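Long-range contacts in uncharacterized protein (Helicobacter pylori, PDB 4O5J), which acts as an outer-membrane adhesin that binds sialic acid-bearing carbohydrates and so probably helps the bacterium attach to host cells: residues S50-N55 with D370-L374; N55-N61 with A272-Q278; E140-M144 with T210-M215; F106-K112 with A143-Y149; I83-Q88 with N171-L176. One frame throughout, in Å; residues are numbered along the deposited sequence.

Contact 1. Residues S50-N55 with D370-L374; sequences SIQNAN and DVYNL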
# COMPACT_ATOMS: atom_id res chain seq x y z
N SER A 50 -13.81 0.32 30.15
CA SER A 50 -14.32 -0.33 28.96
C SER A 50 -15.84 -0.46 29.04
O SER A 50 -16.55 -0.18 28.07
CB SER A 50 -13.70 -1.72 28.79
OG SER A 50 -12.38 -1.60 28.34
N ILE A 51 -16.33 -0.91 30.19
CA ILE A 51 -17.76 -1.07 30.42
C ILE A 51 -18.44 0.28 30.31
O ILE A 51 -19.52 0.44 29.74
CB ILE A 51 -18.03 -1.71 31.80
CG1 ILE A 51 -17.46 -3.13 31.81
CG2 ILE A 51 -19.53 -1.60 32.21
CD1 ILE A 51 -17.60 -3.82 33.16
N GLN A 52 -17.82 1.28 30.90
CA GLN A 52 -18.41 2.60 30.80
C GLN A 52 -18.44 3.08 29.32
O GLN A 52 -19.42 3.66 28.86
CB GLN A 52 -17.65 3.54 31.73
CG GLN A 52 -18.08 4.96 31.59
CD GLN A 52 -17.09 5.91 32.20
OE1 GLN A 52 -16.78 5.83 33.42
NE2 GLN A 52 -16.57 6.85 31.37
N ASN A 53 -17.38 2.78 28.58
CA ASN A 53 -17.31 3.14 27.16
C ASN A 53 -18.45 2.50 26.37
O ASN A 53 -19.12 3.19 25.60
CB ASN A 53 -16.00 2.74 26.55
CG ASN A 53 -14.86 3.63 27.00
OD1 ASN A 53 -15.07 4.62 27.68
ND2 ASN A 53 -13.64 3.27 26.63
N ALA A 54 -18.72 1.21 26.62
CA ALA A 54 -19.73 0.49 25.88
C ALA A 54 -21.08 1.08 26.20
O ALA A 54 -21.91 1.18 25.33
CB ALA A 54 -19.71 -0.99 26.20
N ASN A 55 -21.28 1.52 27.43
CA ASN A 55 -22.53 2.17 27.82
C ASN A 55 -22.68 3.65 27.44
O ASN A 55 -23.69 4.27 27.76
CB ASN A 55 -22.75 1.99 29.32
CG ASN A 55 -23.02 0.57 29.65
OD1 ASN A 55 -23.57 -0.13 28.88
ND2 ASN A 55 -22.59 0.14 30.73
N ASP A 370 -14.82 -2.62 23.06
CA ASP A 370 -15.52 -2.59 24.35
C ASP A 370 -17.02 -2.92 24.18
O ASP A 370 -17.61 -3.61 25.01
CB ASP A 370 -15.39 -1.21 24.98
CG ASP A 370 -13.92 -0.87 25.41
OD1 ASP A 370 -13.09 -1.81 25.64
OD2 ASP A 370 -13.59 0.34 25.53
N VAL A 371 -17.63 -2.38 23.14
CA VAL A 371 -19.05 -2.71 22.81
C VAL A 371 -19.16 -4.19 22.64
O VAL A 371 -20.04 -4.81 23.19
CB VAL A 371 -19.55 -1.96 21.56
CG1 VAL A 371 -20.90 -2.50 21.03
CG2 VAL A 371 -19.63 -0.46 21.85
N TYR A 372 -18.23 -4.79 21.91
CA TYR A 372 -18.29 -6.22 21.71
C TYR A 372 -18.06 -7.05 22.99
O TYR A 372 -18.68 -8.09 23.16
CB TYR A 372 -17.29 -6.62 20.69
CG TYR A 372 -17.27 -8.09 20.38
CD1 TYR A 372 -18.31 -8.71 19.69
CD2 TYR A 372 -16.18 -8.87 20.78
CE1 TYR A 372 -18.26 -10.06 19.40
CE2 TYR A 372 -16.13 -10.22 20.51
CZ TYR A 372 -17.14 -10.79 19.81
OH TYR A 372 -17.05 -12.14 19.55
N ASN A 373 -17.16 -6.61 23.85
CA ASN A 373 -16.81 -7.35 25.05
C ASN A 373 -17.65 -7.01 26.28
O ASN A 373 -17.38 -7.54 27.37
CB ASN A 373 -15.34 -7.13 25.38
CG ASN A 373 -14.46 -7.79 24.38
OD1 ASN A 373 -13.60 -7.19 23.83
ND2 ASN A 373 -14.72 -9.04 24.12
N LEU A 374 -18.67 -6.17 26.11
CA LEU A 374 -19.41 -5.66 27.27
C LEU A 374 -19.82 -6.73 28.23
O LEU A 374 -19.50 -6.70 29.41
CB LEU A 374 -20.66 -4.94 26.77
CG LEU A 374 -21.60 -4.40 27.88
CD1 LEU A 374 -20.70 -3.67 28.97
CD2 LEU A 374 -22.55 -3.27 27.30
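Ser50 and Asn53 share the carboxylate of Asp370, each donating to a different oxygen. Ser50 OG gives its proton to Asp370 OD1 at 2.8 Å, approaching from above the carboxylate plane. Asn53 ND2 reaches Asp370 OD2 at 3.1 Å, nearly along the C-O axis, with the oxygen close to the plane of the amide. Two donors on two oxygens fix the rotation of this buried carboxylate and probably help to stabilise its charge. The Asn53 amide is itself steadied, because its OD1 accepts from Gln49. One turn after Ser50 comes Ala54, whose small CB lets the helices approach: it lies 3.6 Å from Asp370 O and 3.8 Å from Leu374 CD2. Leu374 swings its branches to the other helix because CG stands anti to the backbone N (chi1 177°); CD1 then meets Ile51 CG2 at 4.0 Å, the side chains crossing at about a right angle. The axes of segments 50-54 and 370-374 approach to 8.2 Å at 102°, so the meeting is local, centred on Ala54. Ile51 continues onto Gln378 and Ile381 of helix 343-396, while Val371 turns to Val60 of helix 57-76 and Ala284 of helix 281-309.

Contact 2. Residues N55-N61 with A272-Q278; sequences NNIELVN and AQATGSQ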
# COMPACT_ATOMS: atom_id res chain seq x y z
N ASN A 55 -21.28 1.52 27.43
CA ASN A 55 -22.53 2.17 27.82
C ASN A 55 -22.68 3.65 27.44
O ASN A 55 -23.69 4.27 27.76
CB ASN A 55 -22.75 1.99 29.32
CG ASN A 55 -23.02 0.57 29.65
OD1 ASN A 55 -23.57 -0.13 28.88
ND2 ASN A 55 -22.59 0.14 30.73
N ASN A 56 -21.66 4.20 26.80
CA ASN A 56 -21.63 5.60 26.44
C ASN A 56 -22.11 5.80 25.00
O ASN A 56 -21.31 5.80 24.06
CB ASN A 56 -20.21 6.14 26.60
CG ASN A 56 -20.15 7.62 26.38
OD1 ASN A 56 -21.02 8.23 25.76
ND2 ASN A 56 -19.12 8.21 26.91
N ILE A 57 -23.42 6.00 24.86
CA ILE A 57 -24.07 6.01 23.55
C ILE A 57 -23.51 7.08 22.63
O ILE A 57 -23.28 6.86 21.43
CB ILE A 57 -25.62 6.16 23.71
CG1 ILE A 57 -26.25 5.96 22.35
CG2 ILE A 57 -26.02 7.54 24.28
CD1 ILE A 57 -25.74 4.70 21.69
N GLU A 58 -23.25 8.23 23.20
CA GLU A 58 -22.68 9.27 22.42
C GLU A 58 -21.31 8.87 21.87
O GLU A 58 -20.99 9.12 20.69
CB GLU A 58 -22.59 10.48 23.29
CG GLU A 58 -22.10 11.69 22.55
CD GLU A 58 -22.18 12.94 23.39
OE1 GLU A 58 -21.38 13.86 23.12
OE2 GLU A 58 -23.05 12.99 24.31
N LEU A 59 -20.50 8.23 22.71
CA LEU A 59 -19.15 7.83 22.31
C LEU A 59 -19.24 6.72 21.29
O LEU A 59 -18.50 6.71 20.34
CB LEU A 59 -18.37 7.36 23.51
CG LEU A 59 -16.99 6.80 23.25
CD1 LEU A 59 -15.99 7.76 22.55
CD2 LEU A 59 -16.41 6.30 24.56
N VAL A 60 -20.17 5.79 21.49
CA VAL A 60 -20.34 4.71 20.52
C VAL A 60 -20.73 5.27 19.15
O VAL A 60 -20.10 4.97 18.15
CB VAL A 60 -21.35 3.68 21.00
CG1 VAL A 60 -21.65 2.64 19.91
CG2 VAL A 60 -20.81 3.03 22.25
N ASN A 61 -21.74 6.11 19.11
CA ASN A 61 -22.16 6.73 17.84
C ASN A 61 -21.10 7.61 17.22
O ASN A 61 -20.92 7.65 15.99
CB ASN A 61 -23.45 7.51 18.06
CG ASN A 61 -24.62 6.59 18.31
OD1 ASN A 61 -24.56 5.39 18.00
ND2 ASN A 61 -25.70 7.14 18.88
N ALA A 272 -26.43 4.68 13.49
CA ALA A 272 -26.30 5.30 14.82
C ALA A 272 -27.32 4.71 15.80
O ALA A 272 -28.48 4.53 15.43
CB ALA A 272 -26.42 6.82 14.73
N GLN A 273 -26.91 4.36 17.02
CA GLN A 273 -27.82 3.64 17.97
C GLN A 273 -28.71 4.55 18.80
O GLN A 273 -28.27 5.65 19.16
CB GLN A 273 -27.01 2.74 18.90
CG GLN A 273 -26.34 1.63 18.14
CD GLN A 273 -27.39 0.80 17.45
OE1 GLN A 273 -28.07 0.00 18.10
NE2 GLN A 273 -27.57 1.02 16.14
N ALA A 274 -29.94 4.09 19.11
CA ALA A 274 -30.78 4.77 20.09
C ALA A 274 -30.26 4.45 21.46
O ALA A 274 -29.74 3.35 21.68
CB ALA A 274 -32.18 4.28 20.01
N THR A 275 -30.42 5.37 22.39
CA THR A 275 -30.00 5.13 23.79
C THR A 275 -30.51 3.82 24.42
O THR A 275 -31.68 3.70 24.80
CB THR A 275 -30.44 6.29 24.68
OG1 THR A 275 -29.98 7.50 24.09
CG2 THR A 275 -29.86 6.15 26.14
N GLY A 276 -29.60 2.85 24.55
CA GLY A 276 -29.89 1.55 25.19
C GLY A 276 -29.90 0.42 24.15
O GLY A 276 -29.91 -0.76 24.51
N SER A 277 -29.86 0.78 22.86
CA SER A 277 -29.98 -0.22 21.72
C SER A 277 -28.61 -0.67 21.13
O SER A 277 -28.56 -1.54 20.24
CB SER A 277 -30.99 0.23 20.61
N GLN A 278 -27.50 -0.09 21.63
CA GLN A 278 -26.16 -0.63 21.32
C GLN A 278 -25.91 -2.04 21.94
O GLN A 278 -24.84 -2.60 21.74
CB GLN A 278 -24.99 0.37 21.60
CG GLN A 278 -24.55 0.56 23.07
CD GLN A 278 -25.28 1.70 23.79
OE1 GLN A 278 -26.50 1.89 23.67
NE2 GLN A 278 -24.53 2.47 24.56
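Ile57 pushes its CD1 methyl between Gln273 and Gln278, 3.6 Å from Gln273 CB and 3.5 Å from Gln278 OE1. CG1 stands anti to the backbone N (chi1 -172°), which carries CD1 out to the loop, while Ile57 CG2 lies 4.0 Å from Thr275 OG1. A branched aliphatic side chain suits this place, since it can touch three loop residues from one helical position. One turn later Asn61 reads the loop backbone with both ends of its amide: Gln273 N donates to Asn61 OD1 at 2.7 Å, tilted 34° from the carbonyl plane, and Asn61 ND2 donates to Gln273 O at 3.0 Å, in plane and on a lone pair. A side-chain amide suits the place, since its adjacent donor and acceptor meet the N-H and C=O of Gln273. The loop then reverses through a type II beta turn from Ala274 to Ser277, with Gly276 at the position whose positive phi favours glycine. On the helical side Asn56 is the N-cap of helix 57-76, its OD1 accepting from Leu59 N at 3.1 Å. Gln278, bent at chi2, brings its amide alongside Ile57, and its NE2 donates to Ala54 O, at the end of the preceding helix 29-54. Val60 adds a looser touch, its CG1 lying 4.4 Å from Gln278 CB, and also touches Phe283 of helix 281-309.

Contact 3. Residues E140-M144 with T210-M215; sequences ENCAM and TKTAMM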
# COMPACT_ATOMS: atom_id res chain seq x y z
N GLU A 140 24.75 -13.54 -16.76
CA GLU A 140 23.48 -13.12 -17.16
C GLU A 140 23.33 -12.85 -18.72
O GLU A 140 24.27 -12.38 -19.36
CB GLU A 140 23.07 -11.90 -16.30
CG GLU A 140 23.79 -10.61 -16.66
CD GLU A 140 25.15 -10.55 -16.07
OE1 GLU A 140 25.21 -10.46 -14.78
OE2 GLU A 140 26.10 -10.64 -16.92
N ASN A 141 22.17 -13.21 -19.30
CA ASN A 141 21.75 -12.85 -20.64
C ASN A 141 21.06 -11.47 -20.59
O ASN A 141 20.22 -11.22 -19.70
CB ASN A 141 20.77 -13.88 -21.11
CG ASN A 141 19.88 -13.36 -22.26
OD1 ASN A 141 20.37 -12.95 -23.34
ND2 ASN A 141 18.56 -13.41 -22.04
N CYS A 142 21.39 -10.58 -21.54
CA CYS A 142 20.77 -9.25 -21.61
C CYS A 142 19.92 -9.02 -22.88
O CYS A 142 19.59 -7.88 -23.20
CB CYS A 142 21.79 -8.13 -21.48
SG CYS A 142 22.72 -8.27 -19.90
N ALA A 143 19.58 -10.08 -23.60
CA ALA A 143 18.73 -9.95 -24.77
C ALA A 143 17.33 -10.43 -24.49
O ALA A 143 17.10 -11.24 -23.58
CB ALA A 143 19.34 -10.66 -25.97
N MET A 144 16.36 -9.94 -25.27
CA MET A 144 14.96 -10.39 -25.10
C MET A 144 14.33 -10.68 -26.48
O MET A 144 14.56 -9.95 -27.45
CB MET A 144 14.15 -9.32 -24.39
CG MET A 144 12.76 -9.75 -24.08
SD MET A 144 11.80 -8.40 -23.39
CE MET A 144 12.73 -7.99 -21.85
N THR A 210 10.99 -13.16 -17.02
CA THR A 210 11.78 -13.15 -18.21
C THR A 210 13.26 -13.07 -17.83
O THR A 210 13.69 -12.07 -17.23
CB THR A 210 11.42 -11.93 -19.06
OG1 THR A 210 10.04 -12.03 -19.38
CG2 THR A 210 12.24 -11.92 -20.33
N LYS A 211 14.03 -14.11 -18.18
CA LYS A 211 15.44 -14.18 -17.81
C LYS A 211 16.29 -13.26 -18.67
O LYS A 211 17.18 -13.69 -19.38
CB LYS A 211 15.93 -15.59 -17.86
CG LYS A 211 15.30 -16.39 -16.78
CD LYS A 211 16.39 -16.78 -15.81
CE LYS A 211 17.57 -17.49 -16.51
NZ LYS A 211 18.54 -18.13 -15.56
N THR A 212 16.00 -11.98 -18.61
CA THR A 212 16.74 -10.96 -19.30
C THR A 212 17.23 -9.97 -18.25
O THR A 212 16.43 -9.41 -17.49
CB THR A 212 15.80 -10.22 -20.29
OG1 THR A 212 15.48 -11.16 -21.37
CG2 THR A 212 16.53 -9.02 -20.92
N ALA A 213 18.54 -9.73 -18.21
CA ALA A 213 19.10 -8.81 -17.20
C ALA A 213 19.00 -7.38 -17.66
O ALA A 213 19.06 -7.12 -18.87
CB ALA A 213 20.56 -9.20 -16.93
N MET A 214 18.83 -6.43 -16.74
CA MET A 214 18.81 -5.04 -17.15
C MET A 214 20.18 -4.38 -16.96
O MET A 214 20.83 -4.52 -15.88
CB MET A 214 17.67 -4.26 -16.42
CG MET A 214 17.75 -4.25 -14.93
SD MET A 214 16.35 -3.39 -14.15
CE MET A 214 16.60 -1.67 -14.68
N MET A 215 20.63 -3.65 -17.98
CA MET A 215 21.92 -2.97 -17.93
C MET A 215 21.70 -1.51 -17.47
O MET A 215 21.36 -0.63 -18.30
CB MET A 215 22.55 -2.99 -19.32
CG MET A 215 22.83 -4.41 -19.81
SD MET A 215 23.51 -4.49 -21.52
CE MET A 215 22.07 -4.00 -22.50
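Asn141 and Thr212 knit the close side of this contact. Ala213 N donates to Asn141 O at 2.7 Å, and Asn141 ND2 gives one hydrogen bond to Lys211 O at 3.0 Å and another to Ala143 O within its own segment. Ala143 O also accepts from Thr212 OG1 at 2.7 Å, from above the carbonyl plane, so two donors grip one oxygen. Asn141 OD1 closes an Asx turn by accepting from Ala143 N, and takes a further bond from Lys113. An asparagine suits this corner because its short amide can both donate and accept. Beside it, Cys142 SG, in a disulfide with Cys136, packs against Ala213 CB at 3.8 Å and Met215 CG at 3.9 Å, while Met144 bends at its last torsion (chi3 -62°) to lay CE 4.0 Å from Thr212 CG2. Toward the solvent the packing thins: Glu140 touches Ala213 CB with CB and CG, its carboxylate takes no part and the residue is poorly ordered, and exposed Lys211 contributes mainly its backbone carbonyl. The chemistry implies a junction fixed by one backbone bond and by the Asn141 amide and Thr212 hydroxyl donating to carbonyls, with sulfur and methyl groups inside and charged ends outside.

Contact 4. Residues F106-K112 with A143-Y149; sequences FTFFVGK and AMDQTTY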
# COMPACT_ATOMS: atom_id res chain seq x y z
N PHE A 106 16.06 1.04 -24.01
CA PHE A 106 16.01 -0.12 -23.13
C PHE A 106 17.34 -0.40 -22.41
O PHE A 106 18.40 -0.04 -22.89
CB PHE A 106 15.63 -1.40 -23.89
CG PHE A 106 14.48 -1.23 -24.89
CD1 PHE A 106 13.51 -0.24 -24.70
CD2 PHE A 106 14.38 -2.09 -25.98
CE1 PHE A 106 12.45 -0.07 -25.60
CE2 PHE A 106 13.28 -1.94 -26.91
CZ PHE A 106 12.35 -0.91 -26.72
N THR A 107 17.22 -1.09 -21.28
CA THR A 107 18.38 -1.60 -20.57
C THR A 107 18.66 -3.03 -21.04
O THR A 107 19.43 -3.77 -20.42
CB THR A 107 18.13 -1.58 -19.06
OG1 THR A 107 17.03 -2.44 -18.77
CG2 THR A 107 17.82 -0.16 -18.58
N PHE A 108 18.05 -3.41 -22.17
CA PHE A 108 18.29 -4.75 -22.77
C PHE A 108 18.16 -4.63 -24.28
O PHE A 108 17.65 -3.63 -24.81
CB PHE A 108 17.27 -5.75 -22.21
CG PHE A 108 15.84 -5.28 -22.29
CD1 PHE A 108 15.07 -5.52 -23.47
CD2 PHE A 108 15.26 -4.59 -21.24
CE1 PHE A 108 13.73 -5.07 -23.55
CE2 PHE A 108 13.91 -4.16 -21.31
CZ PHE A 108 13.15 -4.38 -22.48
N PHE A 109 18.62 -5.66 -25.00
CA PHE A 109 18.60 -5.69 -26.44
C PHE A 109 17.44 -6.60 -26.94
O PHE A 109 17.33 -7.77 -26.53
CB PHE A 109 19.90 -6.25 -26.97
CG PHE A 109 19.95 -6.39 -28.47
CD1 PHE A 109 20.10 -5.27 -29.29
CD2 PHE A 109 19.83 -7.67 -29.06
CE1 PHE A 109 20.13 -5.41 -30.69
CE2 PHE A 109 19.89 -7.81 -30.44
CZ PHE A 109 20.06 -6.68 -31.27
N VAL A 110 16.56 -6.05 -27.77
CA VAL A 110 15.44 -6.85 -28.31
C VAL A 110 15.83 -7.34 -29.68
O VAL A 110 16.04 -6.55 -30.59
CB VAL A 110 14.15 -6.05 -28.42
CG1 VAL A 110 13.04 -6.88 -29.16
CG2 VAL A 110 13.67 -5.62 -27.05
N GLY A 111 15.96 -8.65 -29.84
CA GLY A 111 16.20 -9.23 -31.15
C GLY A 111 16.92 -10.58 -30.97
O GLY A 111 17.03 -11.11 -29.83
N LYS A 112 17.41 -11.15 -32.08
CA LYS A 112 18.01 -12.50 -32.09
C LYS A 112 19.50 -12.32 -31.90
O LYS A 112 20.14 -11.45 -32.50
CB LYS A 112 17.63 -13.35 -33.33
CG LYS A 112 16.79 -12.66 -34.42
CD LYS A 112 15.33 -12.24 -34.04
CE LYS A 112 14.94 -10.78 -34.42
NZ LYS A 112 13.57 -10.35 -33.91
N ALA A 143 19.58 -10.08 -23.60
CA ALA A 143 18.73 -9.95 -24.77
C ALA A 143 17.33 -10.43 -24.49
O ALA A 143 17.10 -11.24 -23.58
CB ALA A 143 19.34 -10.66 -25.97
N MET A 144 16.36 -9.94 -25.27
CA MET A 144 14.96 -10.39 -25.10
C MET A 144 14.33 -10.68 -26.48
O MET A 144 14.56 -9.95 -27.45
CB MET A 144 14.15 -9.32 -24.39
CG MET A 144 12.76 -9.75 -24.08
SD MET A 144 11.80 -8.40 -23.39
CE MET A 144 12.73 -7.99 -21.85
N ASP A 145 13.58 -11.76 -26.55
CA ASP A 145 12.82 -12.13 -27.75
C ASP A 145 11.77 -11.03 -28.06
O ASP A 145 11.09 -10.50 -27.14
CB ASP A 145 12.15 -13.50 -27.51
CG ASP A 145 11.19 -13.82 -28.55
OD1 ASP A 145 11.51 -14.70 -29.36
OD2 ASP A 145 10.10 -13.18 -28.57
N GLN A 146 11.65 -10.68 -29.35
CA GLN A 146 10.71 -9.62 -29.78
C GLN A 146 9.26 -9.91 -29.35
O GLN A 146 8.53 -8.99 -28.97
CB GLN A 146 10.77 -9.46 -31.27
CG GLN A 146 9.98 -8.28 -31.78
CD GLN A 146 10.22 -8.05 -33.27
OE1 GLN A 146 11.02 -8.74 -33.89
NE2 GLN A 146 9.54 -7.07 -33.83
N THR A 147 8.85 -11.16 -29.36
CA THR A 147 7.46 -11.50 -29.01
C THR A 147 7.24 -11.25 -27.52
O THR A 147 6.17 -10.78 -27.11
CB THR A 147 7.17 -12.95 -29.28
OG1 THR A 147 7.44 -13.18 -30.65
CG2 THR A 147 5.74 -13.30 -28.98
N THR A 148 8.25 -11.53 -26.70
CA THR A 148 8.14 -11.27 -25.25
C THR A 148 8.09 -9.77 -25.00
O THR A 148 7.23 -9.27 -24.27
CB THR A 148 9.31 -11.87 -24.51
OG1 THR A 148 9.31 -13.28 -24.71
CG2 THR A 148 9.22 -11.60 -23.00
N TYR A 149 8.98 -9.02 -25.67
CA TYR A 149 8.94 -7.57 -25.54
C TYR A 149 7.55 -7.04 -25.95
O TYR A 149 6.97 -6.17 -25.28
CB TYR A 149 10.03 -6.94 -26.40
CG TYR A 149 9.87 -5.45 -26.38
CD1 TYR A 149 10.24 -4.70 -25.25
CD2 TYR A 149 9.30 -4.76 -27.46
CE1 TYR A 149 10.03 -3.31 -25.19
CE2 TYR A 149 9.11 -3.37 -27.43
CZ TYR A 149 9.47 -2.65 -26.29
OH TYR A 149 9.28 -1.31 -26.26
O HOH W 1 13.56 -11.64 -31.33
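Phe109 and Val110 pair in parallel with Ala143 and Met144, joined by Met144 N to Phe109 O at 2.7 Å and Gly111 N to Met144 O at 3.1 Å. On the face bearing Val110 and Met144 the apolar groups gather. Met144 sets its CE over one face of the Phe108 ring, 3.7 Å from the centroid and 17° off the normal, a CH-pi contact, with SD oblique to the same ring in a Met-aromatic contact. Phe108 CB carries its ring between the backbone N and the carbonyl carbon (chi1 50°), and Phe106 CB lies over the opposite face. Tyr149, on helix 146-163, brings CD1 to the edge of the Phe108 ring and receives Val110 CG2 at 3.9 Å from CG. Its ring meets that of Phe106 obliquely, the planes 36° apart. Phe109 turns to the other face, where its ring edge touches Ala143 CB and Phe129 meets it edge-to-face. Gly111 suits the corner, its backbone angles leaving no room for a side chain beside the carbonyl of Val110. Asp145 OD2 caps the helix, accepting from Thr148 N through the anti lone pair. Outside, a water accepts from Gln146 N and from NZ of the poorly ordered Lys112, each at 2.9 Å. The chemistry sets buried methionine and aromatic rings against a hydrated edge beside a capped helix.

Contact 5. Residues I83-Q88 with N171-L176; sequences IFNAVQ and NNLCAL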
# COMPACT_ATOMS: atom_id res chain seq x y z
N ILE A 83 -6.74 4.74 0.02
CA ILE A 83 -6.44 3.60 -0.87
C ILE A 83 -6.36 4.04 -2.33
O ILE A 83 -5.54 3.52 -3.10
CB ILE A 83 -7.45 2.46 -0.68
CG1 ILE A 83 -7.36 1.90 0.74
CG2 ILE A 83 -7.23 1.33 -1.71
CD1 ILE A 83 -5.89 1.55 1.12
N PHE A 84 -7.16 5.02 -2.74
CA PHE A 84 -7.11 5.44 -4.13
C PHE A 84 -5.77 6.11 -4.37
O PHE A 84 -5.10 5.90 -5.40
CB PHE A 84 -8.24 6.43 -4.45
CG PHE A 84 -8.21 6.92 -5.87
CD1 PHE A 84 -8.87 6.20 -6.89
CD2 PHE A 84 -7.52 8.08 -6.21
CE1 PHE A 84 -8.82 6.65 -8.23
CE2 PHE A 84 -7.47 8.54 -7.52
CZ PHE A 84 -8.14 7.83 -8.54
N ASN A 85 -5.38 6.95 -3.42
CA ASN A 85 -4.10 7.63 -3.50
C ASN A 85 -2.94 6.58 -3.52
O ASN A 85 -1.96 6.72 -4.27
CB ASN A 85 -3.90 8.61 -2.36
CG ASN A 85 -2.46 9.13 -2.37
OD1 ASN A 85 -2.08 9.99 -3.18
ND2 ASN A 85 -1.60 8.53 -1.52
N ALA A 86 -3.06 5.53 -2.71
CA ALA A 86 -2.06 4.46 -2.71
C ALA A 86 -2.00 3.83 -4.11
O ALA A 86 -0.92 3.58 -4.66
CB ALA A 86 -2.41 3.42 -1.66
N VAL A 87 -3.17 3.54 -4.71
CA VAL A 87 -3.20 3.00 -6.05
C VAL A 87 -2.47 3.91 -7.05
O VAL A 87 -1.68 3.43 -7.87
CB VAL A 87 -4.66 2.78 -6.54
CG1 VAL A 87 -4.68 2.39 -8.00
CG2 VAL A 87 -5.34 1.71 -5.69
N GLN A 88 -2.71 5.21 -6.99
CA GLN A 88 -2.03 6.16 -7.84
C GLN A 88 -0.51 6.02 -7.71
O GLN A 88 0.23 5.97 -8.73
CB GLN A 88 -2.44 7.59 -7.54
CG GLN A 88 -3.77 8.02 -8.16
CD GLN A 88 -3.75 8.05 -9.71
OE1 GLN A 88 -2.73 7.75 -10.39
NE2 GLN A 88 -4.87 8.45 -10.28
N ASN A 171 -6.96 12.19 -15.24
CA ASN A 171 -7.07 10.93 -14.57
C ASN A 171 -8.11 10.01 -15.21
O ASN A 171 -9.21 10.43 -15.44
CB ASN A 171 -7.45 11.16 -13.10
CG ASN A 171 -7.81 9.86 -12.41
OD1 ASN A 171 -6.99 8.94 -12.27
ND2 ASN A 171 -9.03 9.77 -12.00
N ASN A 172 -7.74 8.77 -15.48
CA ASN A 172 -8.67 7.80 -16.05
C ASN A 172 -9.09 6.72 -15.06
O ASN A 172 -9.88 5.83 -15.43
CB ASN A 172 -8.12 7.17 -17.34
CG ASN A 172 -9.22 6.50 -18.16
OD1 ASN A 172 -10.32 7.01 -18.22
ND2 ASN A 172 -8.92 5.37 -18.77
N LEU A 173 -8.59 6.78 -13.82
CA LEU A 173 -8.97 5.81 -12.79
C LEU A 173 -10.21 6.21 -11.99
O LEU A 173 -10.28 7.33 -11.51
CB LEU A 173 -7.83 5.56 -11.82
CG LEU A 173 -6.60 4.91 -12.42
CD1 LEU A 173 -5.51 4.94 -11.38
CD2 LEU A 173 -6.88 3.49 -12.84
N CYS A 174 -11.18 5.30 -11.83
CA CYS A 174 -12.43 5.56 -11.07
C CYS A 174 -12.22 5.34 -9.60
O CYS A 174 -11.35 4.55 -9.23
CB CYS A 174 -13.55 4.59 -11.52
SG CYS A 174 -13.70 4.70 -13.29
N ALA A 175 -13.06 5.99 -8.76
CA ALA A 175 -13.11 5.68 -7.35
C ALA A 175 -13.34 4.17 -7.15
O ALA A 175 -13.73 3.48 -8.08
CB ALA A 175 -14.20 6.50 -6.65
N LEU A 176 -13.13 3.67 -5.94
CA LEU A 176 -13.28 2.26 -5.67
C LEU A 176 -14.72 1.82 -5.91
O LEU A 176 -14.98 0.65 -6.11
CB LEU A 176 -12.87 1.93 -4.25
CG LEU A 176 -11.39 1.47 -4.04
CD1 LEU A 176 -10.40 2.39 -4.72
CD2 LEU A 176 -11.04 1.30 -2.55
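Phe84 directs the edge of its ring at the loop backbone, where CE1 lies 3.4 Å from Cys174 O and 3.7 Å from Leu173 O. With CG anti to the backbone N (chi1 179°), the ring reaches out from the helix, and the weakly positive hydrogens of its rim suit two carbonyl oxygens. Leu173 CB lies 3.9 Å from Phe84 CE1, while its CD1 rests 4.3 Å from Val87 CG1 and beside the Gln88 amide. Gln88 NE2 comes within 2.9 Å of Asn171 OD1, the two amide planes turned 61° apart. At the far end Ile83 CG2 meets Leu176 CD2 at 3.9 Å, the side chains crossing at about a right angle. In the next shell Asn171 shapes the loop: OD1 accepts from Leu173 N, making an Asx turn, and ND2 donates to Leu173 O at 2.8 Å, in the carbonyl plane. Asparagine serves well here, since one short amide braces both backbone groups of Leu173. Gln88 OE1 is held by Gln163, and Cys174 is tied to Cys179 by a disulfide. Around this loop, Ile83 and Leu176 lean on Ser260 of helix 241-268, Val87 and Leu176 share Val193 of helix 193-209, and Gln88 touches Glu346 of helix 343-396.

How the contacts relate
The contacts form two clusters with one between them. Contacts 1 and 2 have centres 10 Å apart; they share Asn55 and meet at the break between helices 29-54 and 57-76. Contacts 3 and 4 lie at the opposite end, centres 8 Å apart, sharing Ala143 and Met144; Met215 N to Thr107 O and Cys142 O to Phe109 N probably join them by hydrogen bonds. About 60 Å separates the centres of contacts 1 and 3. Contact 5 lies between, its centre 33 Å from that of contact 3 and 35 Å from that of contact 2; its nearest atoms are about 19 Å from contact 3 and about 21 Å from contact 2.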